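Local coordinates for twitching motility pilus retraction protein (Geobacter sulfurreducens PCA, PDB 5ZFQ) that probably couples ATP hydrolysis, as a six-subunit ring motor, to the retraction of type IV pili that underlies twitching motility, at residues L137-V140 with V141-A145; S163-L166 with A167-D171; D171-N174 with T175-D179. All blocks are in the same frame, centred on the assembly; numbering follows the deposited sequence.

Contact 1 of 3, residues L137-V140 with V141-A145; sequences LPVV and VKELA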
ATOM      1  N   LEU A 137     -17.459  -4.347 -42.950  1.00 55.36           N
ATOM      2  CA  LEU A 137     -16.103  -3.840 -42.833  1.00 52.57           C
ATOM      3  C   LEU A 137     -15.563  -3.524 -44.227  1.00 52.72           C
ATOM      4  O   LEU A 137     -15.778  -4.298 -45.171  1.00 53.98           O
ATOM      5  CB  LEU A 137     -15.212  -4.852 -42.113  1.00 50.55           C
ATOM      6  CG  LEU A 137     -15.559  -5.053 -40.640  1.00 49.90           C
ATOM      7  CD1 LEU A 137     -14.962  -6.315 -40.095  1.00 49.18           C
ATOM      8  CD2 LEU A 137     -15.055  -3.897 -39.828  1.00 49.83           C
ATOM      9  N   PRO A 138     -14.878  -2.367 -44.362  1.00 50.38           N
ATOM     10  CA  PRO A 138     -14.249  -1.948 -45.623  1.00 49.54           C
ATOM     11  C   PRO A 138     -13.025  -2.819 -45.938  1.00 47.51           C
ATOM     12  O   PRO A 138     -12.472  -3.466 -45.030  1.00 46.48           O
ATOM     13  CB  PRO A 138     -13.853  -0.496 -45.350  1.00 49.26           C
ATOM     14  CG  PRO A 138     -13.624  -0.442 -43.863  1.00 48.36           C
ATOM     15  CD  PRO A 138     -14.580  -1.437 -43.251  1.00 48.94           C
ATOM     16  N   VAL A 139     -12.605  -2.835 -47.197  1.00 47.68           N
ATOM     17  CA  VAL A 139     -11.549  -3.740 -47.626  1.00 47.30           C
ATOM     18  C   VAL A 139     -10.234  -3.487 -46.897  1.00 46.59           C
ATOM     19  O   VAL A 139      -9.377  -4.369 -46.829  1.00 46.39           O
ATOM     20  CB  VAL A 139     -11.308  -3.626 -49.127  1.00 48.72           C
ATOM     21  CG1 VAL A 139     -12.639  -3.741 -49.881  1.00 50.31           C
ATOM     22  CG2 VAL A 139     -10.619  -2.314 -49.440  1.00 49.14           C
ATOM     23  N   VAL A 140     -10.073  -2.294 -46.335  1.00 46.25           N
ATOM     24  CA  VAL A 140      -8.813  -1.951 -45.679  1.00 44.73           C
ATOM     25  C   VAL A 140      -8.591  -2.865 -44.493  1.00 43.64           C
ATOM     26  O   VAL A 140      -7.454  -3.157 -44.129  1.00 42.31           O
ATOM     27  CB  VAL A 140      -8.774  -0.474 -45.214  1.00 43.91           C
ATOM     28  CG1 VAL A 140      -9.786  -0.217 -44.080  1.00 43.30           C
ATOM     29  CG2 VAL A 140      -7.356  -0.082 -44.800  1.00 42.58           C
ATOM     30  N   VAL A 141      -9.686  -3.339 -43.905  1.00 44.40           N
ATOM     31  CA  VAL A 141      -9.572  -4.209 -42.740  1.00 44.17           C
ATOM     32  C   VAL A 141      -9.022  -5.535 -43.211  1.00 44.82           C
ATOM     33  O   VAL A 141      -8.128  -6.096 -42.598  1.00 44.07           O
ATOM     34  CB  VAL A 141     -10.912  -4.434 -42.025  1.00 43.66           C
ATOM     35  CG1 VAL A 141     -10.674  -5.226 -40.756  1.00 42.46           C
ATOM     36  CG2 VAL A 141     -11.574  -3.112 -41.697  1.00 43.84           C
ATOM     37  N   LYS A 142      -9.565  -6.012 -44.326  1.00 46.65           N
ATOM     38  CA  LYS A 142      -9.097  -7.234 -44.953  1.00 47.55           C
ATOM     39  C   LYS A 142      -7.608  -7.141 -45.285  1.00 47.70           C
ATOM     40  O   LYS A 142      -6.849  -8.094 -45.056  1.00 46.32           O
ATOM     41  CB  LYS A 142      -9.925  -7.534 -46.201  1.00 49.39           C
ATOM     42  CG  LYS A 142      -9.612  -8.887 -46.771  1.00 50.67           C
ATOM     43  CD  LYS A 142     -10.685  -9.406 -47.735  1.00 52.81           C
ATOM     44  CE  LYS A 142     -11.416  -8.289 -48.452  1.00 54.33           C
ATOM     45  NZ  LYS A 142     -12.893  -8.487 -48.388  1.00 55.15           N
ATOM     46  N   GLU A 143      -7.194  -5.985 -45.801  1.00 49.48           N
ATOM     47  CA  GLU A 143      -5.792  -5.745 -46.099  1.00 49.27           C
ATOM     48  C   GLU A 143      -4.953  -5.818 -44.829  1.00 46.54           C
ATOM     49  O   GLU A 143      -3.826  -6.327 -44.846  1.00 46.13           O
ATOM     50  CB  GLU A 143      -5.599  -4.382 -46.760  1.00 51.58           C
ATOM     51  CG  GLU A 143      -6.097  -4.301 -48.198  1.00 55.20           C
ATOM     52  CD  GLU A 143      -5.916  -2.910 -48.815  1.00 58.60           C
ATOM     53  OE1 GLU A 143      -5.307  -2.025 -48.155  1.00 59.16           O
ATOM     54  OE2 GLU A 143      -6.386  -2.716 -49.965  1.00 61.23           O
ATOM     55  N   LEU A 144      -5.500  -5.296 -43.732  1.00 44.44           N
ATOM     56  CA  LEU A 144      -4.793  -5.300 -42.454  1.00 42.37           C
ATOM     57  C   LEU A 144      -4.618  -6.718 -41.924  1.00 41.98           C
ATOM     58  O   LEU A 144      -3.653  -7.005 -41.216  1.00 41.75           O
ATOM     59  CB  LEU A 144      -5.527  -4.447 -41.423  1.00 41.43           C
ATOM     60  CG  LEU A 144      -5.380  -2.932 -41.572  1.00 41.40           C
ATOM     61  CD1 LEU A 144      -6.231  -2.276 -40.529  1.00 41.31           C
ATOM     62  CD2 LEU A 144      -3.949  -2.527 -41.399  1.00 41.11           C
ATOM     63  N   ALA A 145      -5.544  -7.601 -42.297  1.00 41.98           N
ATOM     64  CA  ALA A 145      -5.535  -8.998 -41.867  1.00 41.13           C
ATOM     65  C   ALA A 145      -4.536  -9.815 -42.666  1.00 40.30           C
ATOM     66  O   ALA A 145      -4.338 -11.013 -42.420  1.00 39.32           O
ATOM     67  CB  ALA A 145      -6.931  -9.601 -41.990  1.00 41.71           C
TER
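With chi1 at -174°, Val141 turns its CG2 branch back beside its own backbone N, toward the residues that lead into helix 139-144; Leu137, with chi1 -68°, keeps CG beside its backbone N and brings CD2 up to that same methyl. This short helix belongs to the ATPase domain of the RecA-like kind, where it packs against strands 286-296 and 303-310 as well as helix 162-176. The Leu137 and Val141 side chains meet at a slant, CD2 of Leu137 lying 4.0 Å from CG2 of Val141. Pro138 adds its CD atom to the patch, 3.8 Å from Val141 CG2. A proline suits this place, since its missing N-H costs the helix no bond while its carbonyl is put to use: Val141 N donates to Pro138 O at 3.0 Å, from above the carbonyl plane. The buried side chains face the protein, Val141 and Leu144 against Met290, Val140 against Val309 and Leu137 against Leu305. Lys142 suits the more open side, where its aliphatic chain starts near Val139 O and bends so that NZ forms a salt bridge with Glu133. Regular helical bonding is established in the next two steps: Glu143 N donates to Val139 O at 2.9 Å, nearly in line with the carbonyl, and Leu144 N reaches Val140 O at 2.9 Å.

Contact 2 of 3, residues S163-L166 with A167-D171; sequences STTL and AAIID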
ATOM      1  N   SER A 163     -15.136  -8.045 -30.876  1.00 44.74           N
ATOM      2  CA  SER A 163     -15.073  -9.498 -30.979  1.00 43.25           C
ATOM      3  C   SER A 163     -15.383 -10.052 -32.386  1.00 41.49           C
ATOM      4  O   SER A 163     -14.679 -10.940 -32.855  1.00 40.48           O
ATOM      5  CB  SER A 163     -16.019 -10.110 -29.945  1.00 44.27           C
ATOM      6  OG  SER A 163     -17.358  -9.677 -30.173  1.00 45.59           O
ATOM      7  N   THR A 164     -16.412  -9.531 -33.064  1.00 40.92           N
ATOM      8  CA  THR A 164     -16.735 -10.030 -34.409  1.00 40.30           C
ATOM      9  C   THR A 164     -15.725  -9.547 -35.441  1.00 39.12           C
ATOM     10  O   THR A 164     -15.508 -10.210 -36.454  1.00 39.09           O
ATOM     11  CB  THR A 164     -18.171  -9.625 -34.911  1.00 45.10           C
ATOM     12  OG1 THR A 164     -18.338  -8.202 -34.884  1.00 45.99           O
ATOM     13  CG2 THR A 164     -19.234 -10.254 -34.066  1.00 45.30           C
ATOM     14  N   THR A 165     -15.127  -8.385 -35.198  1.00 38.39           N
ATOM     15  CA  THR A 165     -14.104  -7.868 -36.098  1.00 37.89           C
ATOM     16  C   THR A 165     -12.834  -8.695 -35.951  1.00 36.02           C
ATOM     17  O   THR A 165     -12.251  -9.142 -36.945  1.00 35.48           O
ATOM     18  CB  THR A 165     -13.816  -6.383 -35.835  1.00 38.62           C
ATOM     19  OG1 THR A 165     -14.903  -5.598 -36.342  1.00 40.01           O
ATOM     20  CG2 THR A 165     -12.542  -5.955 -36.525  1.00 31.63           C
ATOM     21  N   LEU A 166     -12.433  -8.927 -34.706  1.00 34.87           N
ATOM     22  CA  LEU A 166     -11.299  -9.792 -34.400  1.00 33.72           C
ATOM     23  C   LEU A 166     -11.508 -11.236 -34.850  1.00 33.48           C
ATOM     24  O   LEU A 166     -10.602 -11.856 -35.413  1.00 33.37           O
ATOM     25  CB  LEU A 166     -11.022  -9.744 -32.902  1.00 33.04           C
ATOM     26  CG  LEU A 166     -10.387  -8.393 -32.605  1.00 32.13           C
ATOM     27  CD1 LEU A 166     -10.481  -8.050 -31.131  1.00 31.87           C
ATOM     28  CD2 LEU A 166      -8.946  -8.435 -33.096  1.00 31.02           C
ATOM     29  N   ALA A 167     -12.701 -11.765 -34.613  1.00 33.75           N
ATOM     30  CA  ALA A 167     -13.057 -13.089 -35.082  1.00 34.17           C
ATOM     31  C   ALA A 167     -12.839 -13.228 -36.583  1.00 34.91           C
ATOM     32  O   ALA A 167     -12.262 -14.214 -37.046  1.00 35.64           O
ATOM     33  CB  ALA A 167     -14.502 -13.395 -34.729  1.00 34.90           C
ATOM     34  N   ALA A 168     -13.292 -12.242 -37.345  1.00 35.18           N
ATOM     35  CA  ALA A 168     -13.217 -12.319 -38.801  1.00 36.12           C
ATOM     36  C   ALA A 168     -11.767 -12.261 -39.275  1.00 36.18           C
ATOM     37  O   ALA A 168     -11.368 -12.949 -40.221  1.00 36.81           O
ATOM     38  CB  ALA A 168     -14.026 -11.204 -39.425  1.00 32.76           C
ATOM     39  N   ILE A 169     -10.985 -11.421 -38.609  1.00 35.65           N
ATOM     40  CA  ILE A 169      -9.565 -11.292 -38.900  1.00 34.74           C
ATOM     41  C   ILE A 169      -8.835 -12.611 -38.643  1.00 34.09           C
ATOM     42  O   ILE A 169      -8.060 -13.082 -39.488  1.00 33.92           O
ATOM     43  CB  ILE A 169      -8.922 -10.164 -38.060  1.00 33.47           C
ATOM     44  CG1 ILE A 169      -9.327  -8.798 -38.624  1.00 33.64           C
ATOM     45  CG2 ILE A 169      -7.413 -10.310 -38.052  1.00 32.58           C
ATOM     46  CD1 ILE A 169      -9.029  -7.629 -37.707  1.00 33.02           C
ATOM     47  N   ILE A 170      -9.097 -13.210 -37.486  1.00 33.45           N
ATOM     48  CA  ILE A 170      -8.421 -14.441 -37.123  1.00 33.55           C
ATOM     49  C   ILE A 170      -8.842 -15.579 -38.040  1.00 34.65           C
ATOM     50  O   ILE A 170      -7.993 -16.390 -38.456  1.00 35.84           O
ATOM     51  CB  ILE A 170      -8.681 -14.801 -35.647  1.00 33.50           C
ATOM     52  CG1 ILE A 170      -7.875 -13.848 -34.750  1.00 33.24           C
ATOM     53  CG2 ILE A 170      -8.276 -16.233 -35.358  1.00 33.33           C
ATOM     54  CD1 ILE A 170      -8.434 -13.668 -33.376  1.00 33.10           C
ATOM     55  N   ASP A 171     -10.129 -15.625 -38.379  1.00 34.55           N
ATOM     56  CA  ASP A 171     -10.639 -16.628 -39.300  1.00 35.02           C
ATOM     57  C   ASP A 171      -9.901 -16.565 -40.631  1.00 35.50           C
ATOM     58  O   ASP A 171      -9.529 -17.598 -41.197  1.00 36.26           O
ATOM     59  CB  ASP A 171     -12.135 -16.439 -39.535  1.00 36.16           C
ATOM     60  CG  ASP A 171     -12.727 -17.519 -40.424  1.00 38.01           C
ATOM     61  OD1 ASP A 171     -12.436 -18.724 -40.229  1.00 37.86           O
ATOM     62  OD2 ASP A 171     -13.490 -17.158 -41.339  1.00 39.90           O
TER
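The carbonyl O of Ser163 takes the N-H of Ala167 at 2.8 Å in an ordinary alpha-helical bond. The residue lies where a Walker A sequence, probably the nucleotide-binding P-loop, runs into helix 162-176. Thr164 is next, its O accepting from Ala168 N at 3.1 Å; the small methyl groups lie against carbonyls one turn back, Ala167 CB on Ser163 O and Ala168 CB on Thr164 O. Thr165 divides its two branches by chemistry. OG1 bonds to Gln292 NE2; chi1 of -74° sets it beside the backbone N and puts CG2 anti to that N, alongside the Ile169 side chain and 4.1 Å from its CD1, both pointing the same way. The Thr165 O also receives Ile169 N at 3.1 Å. Leu166 closes the segment with its O bonded to Ile170 N at 2.9 Å, the donor almost in line with the carbonyl. Its branched end turns to the central sheet, meeting Val154, Leu227, Leu251 and Thr253, and Ile170 reaches Leu227 and Leu251 from the next turn. Backbone N-H and C=O groups are thus paired along the helix, and apart from the Thr165 bond to Gln292 its contact with the sheet rests mainly on apolar burial.

Contact 3 of 3, residues D171-N174 with T175-D179; sequences DKIN and TERHD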
ATOM      1  N   ASP A 171     -10.129 -15.625 -38.379  1.00 34.55           N
ATOM      2  CA  ASP A 171     -10.639 -16.628 -39.300  1.00 35.02           C
ATOM      3  C   ASP A 171      -9.901 -16.565 -40.631  1.00 35.50           C
ATOM      4  O   ASP A 171      -9.529 -17.598 -41.197  1.00 36.26           O
ATOM      5  CB  ASP A 171     -12.135 -16.439 -39.535  1.00 36.16           C
ATOM      6  CG  ASP A 171     -12.727 -17.519 -40.424  1.00 38.01           C
ATOM      7  OD1 ASP A 171     -12.436 -18.724 -40.229  1.00 37.86           O
ATOM      8  OD2 ASP A 171     -13.490 -17.158 -41.339  1.00 39.90           O
ATOM      9  N   LYS A 172      -9.697 -15.346 -41.127  1.00 34.69           N
ATOM     10  CA  LYS A 172      -9.014 -15.146 -42.392  1.00 34.19           C
ATOM     11  C   LYS A 172      -7.559 -15.612 -42.293  1.00 32.97           C
ATOM     12  O   LYS A 172      -7.030 -16.227 -43.232  1.00 33.24           O
ATOM     13  CB  LYS A 172      -9.077 -13.682 -42.811  1.00 34.78           C
ATOM     14  CG  LYS A 172      -8.330 -13.406 -44.112  1.00 36.02           C
ATOM     15  CD  LYS A 172      -8.244 -11.911 -44.426  1.00 37.03           C
ATOM     16  CE  LYS A 172      -7.560 -11.657 -45.770  1.00 38.75           C
ATOM     17  NZ  LYS A 172      -8.309 -12.217 -46.957  1.00 40.67           N
ATOM     18  N   ILE A 173      -6.925 -15.323 -41.156  1.00 31.27           N
ATOM     19  CA  ILE A 173      -5.552 -15.704 -40.922  1.00 30.39           C
ATOM     20  C   ILE A 173      -5.421 -17.214 -40.872  1.00 35.23           C
ATOM     21  O   ILE A 173      -4.550 -17.800 -41.517  1.00 35.42           O
ATOM     22  CB  ILE A 173      -5.036 -15.102 -39.613  1.00 35.21           C
ATOM     23  CG1 ILE A 173      -4.900 -13.589 -39.752  1.00 29.58           C
ATOM     24  CG2 ILE A 173      -3.703 -15.730 -39.195  1.00 29.41           C
ATOM     25  CD1 ILE A 173      -4.582 -12.892 -38.452  1.00 28.99           C
ATOM     26  N   ASN A 174      -6.297 -17.825 -40.082  1.00 34.95           N
ATOM     27  CA  ASN A 174      -6.391 -19.264 -39.926  1.00 35.33           C
ATOM     28  C   ASN A 174      -6.624 -19.998 -41.250  1.00 37.57           C
ATOM     29  O   ASN A 174      -6.218 -21.167 -41.415  1.00 38.05           O
ATOM     30  CB  ASN A 174      -7.529 -19.561 -38.944  1.00 34.53           C
ATOM     31  CG  ASN A 174      -7.669 -21.036 -38.599  1.00 33.55           C
ATOM     32  OD1 ASN A 174      -6.744 -21.826 -38.751  1.00 33.33           O
ATOM     33  ND2 ASN A 174      -8.852 -21.406 -38.135  1.00 33.29           N
ATOM     34  N   THR A 175      -7.299 -19.314 -42.177  1.00 38.95           N
ATOM     35  CA  THR A 175      -7.603 -19.860 -43.494  1.00 41.32           C
ATOM     36  C   THR A 175      -6.389 -19.767 -44.429  1.00 42.95           C
ATOM     37  O   THR A 175      -6.119 -20.680 -45.221  1.00 43.56           O
ATOM     38  CB  THR A 175      -8.813 -19.127 -44.160  1.00 40.36           C
ATOM     39  OG1 THR A 175      -9.998 -19.295 -43.364  1.00 40.75           O
ATOM     40  CG2 THR A 175      -9.086 -19.677 -45.558  1.00 41.00           C
ATOM     41  N   GLU A 176      -5.650 -18.666 -44.324  1.00 43.43           N
ATOM     42  CA  GLU A 176      -4.614 -18.362 -45.304  1.00 44.34           C
ATOM     43  C   GLU A 176      -3.193 -18.724 -44.872  1.00 44.43           C
ATOM     44  O   GLU A 176      -2.378 -19.072 -45.717  1.00 45.64           O
ATOM     45  CB  GLU A 176      -4.667 -16.877 -45.670  1.00 44.92           C
ATOM     46  CG  GLU A 176      -5.929 -16.453 -46.392  1.00 47.74           C
ATOM     47  CD  GLU A 176      -5.965 -14.956 -46.691  1.00 50.09           C
ATOM     48  OE1 GLU A 176      -4.959 -14.241 -46.432  1.00 50.25           O
ATOM     49  OE2 GLU A 176      -7.015 -14.492 -47.185  1.00 52.66           O
ATOM     50  N   ARG A 177      -2.882 -18.649 -43.579  1.00 42.65           N
ATOM     51  CA  ARG A 177      -1.496 -18.855 -43.138  1.00 41.74           C
ATOM     52  C   ARG A 177      -1.207 -20.244 -42.566  1.00 41.64           C
ATOM     53  O   ARG A 177      -2.112 -21.021 -42.320  1.00 42.23           O
ATOM     54  CB  ARG A 177      -1.115 -17.799 -42.094  1.00 40.98           C
ATOM     55  CG  ARG A 177      -1.248 -16.388 -42.602  1.00 41.27           C
ATOM     56  CD  ARG A 177      -0.845 -15.330 -41.595  1.00 40.67           C
ATOM     57  NE  ARG A 177      -1.496 -14.065 -41.927  1.00 40.41           N
ATOM     58  CZ  ARG A 177      -1.144 -12.878 -41.446  1.00 39.84           C
ATOM     59  NH1 ARG A 177      -0.133 -12.761 -40.598  1.00 39.33           N
ATOM     60  NH2 ARG A 177      -1.804 -11.793 -41.823  1.00 40.06           N
ATOM     61  N   HIS A 178       0.065 -20.549 -42.350  1.00 41.16           N
ATOM     62  CA  HIS A 178       0.431 -21.748 -41.606  1.00 40.90           C
ATOM     63  C   HIS A 178       1.135 -21.363 -40.301  1.00 39.64           C
ATOM     64  O   HIS A 178       2.328 -21.648 -40.100  1.00 39.93           O
ATOM     65  CB  HIS A 178       1.311 -22.663 -42.449  1.00 42.22           C
ATOM     66  CG  HIS A 178       0.702 -23.019 -43.765  1.00 43.40           C
ATOM     67  ND1 HIS A 178       0.861 -22.239 -44.892  1.00 43.95           N
ATOM     68  CD2 HIS A 178      -0.102 -24.050 -44.125  1.00 44.00           C
ATOM     69  CE1 HIS A 178       0.197 -22.786 -45.896  1.00 44.84           C
ATOM     70  NE2 HIS A 178      -0.397 -23.883 -45.456  1.00 44.92           N
ATOM     71  N   ASP A 179       0.374 -20.720 -39.418  1.00 37.89           N
ATOM     72  CA  ASP A 179       0.910 -20.157 -38.183  1.00 36.43           C
ATOM     73  C   ASP A 179       0.330 -20.852 -36.972  1.00 33.93           C
ATOM     74  O   ASP A 179      -0.601 -21.648 -37.076  1.00 33.28           O
ATOM     75  CB  ASP A 179       0.617 -18.648 -38.080  1.00 36.99           C
ATOM     76  CG  ASP A 179       1.377 -17.817 -39.112  1.00 38.32           C
ATOM     77  OD1 ASP A 179       2.390 -18.311 -39.688  1.00 39.15           O
ATOM     78  OD2 ASP A 179       0.954 -16.649 -39.333  1.00 38.33           O
TER
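The ionic link is between Lys172 and Glu176, one turn apart at the C-terminal end of helix 162-176, the helix that follows the probable P-loop in this RecA-like fold. Lys172 runs extended to CE and bends only at its last torsion (chi4 63°), so that NZ meets the syn side of Glu176 OE2 at 2.6 Å, standing 24° out of the carboxylate plane. Were Lys172 cut back to an alanine, the Glu176 carboxylate would probably lose its mate in this turn and be free to swing. Hydrogen bonds close the last turn of the helix. Asp171 O is gripped twice by Thr175, from opposite faces of its plane: by OG1 at 2.8 Å and by N at 3.0 Å. A threonine suits such a place because its hydroxyl can fold back onto the preceding turn. Glu176 N bonds to Lys172 O at 3.0 Å. Beyond the two segments, Asn174 ties its amide to Pro193, Lys195 and Cys197, and Asp171 OD1 pairs with Lys195. The apolar share falls to Ile173, whose CG1 lies over one face of the Arg177 guanidinium while NH2 of that group bonds to Lys147 O. Arg177 is the first residue to leave helical geometry, yet its N still reaches Ile173 O at 2.8 Å.

Contacts 2 and 3 are successive parts of helix 162-176 and share Asp171, whereas contact 1 belongs to the separate helix 139-144. Contact 2 is the buried one, close to the centre of the chain, and its side chains are chiefly aliphatic; contacts 1 and 3 are only partly buried, and charged residues appear on their open sides. Contact 1 opens a helix with a proline, while contact 3 finishes one with ion pairing and a threonine hydroxyl. The two helices touch where Val141 meets Ile169; flanking helix 139-144, Leu137 and Ala145 rest on Thr165 and Ile169 of contact 2, and Ala145 also touches the aliphatic part of Lys172 in contact 3.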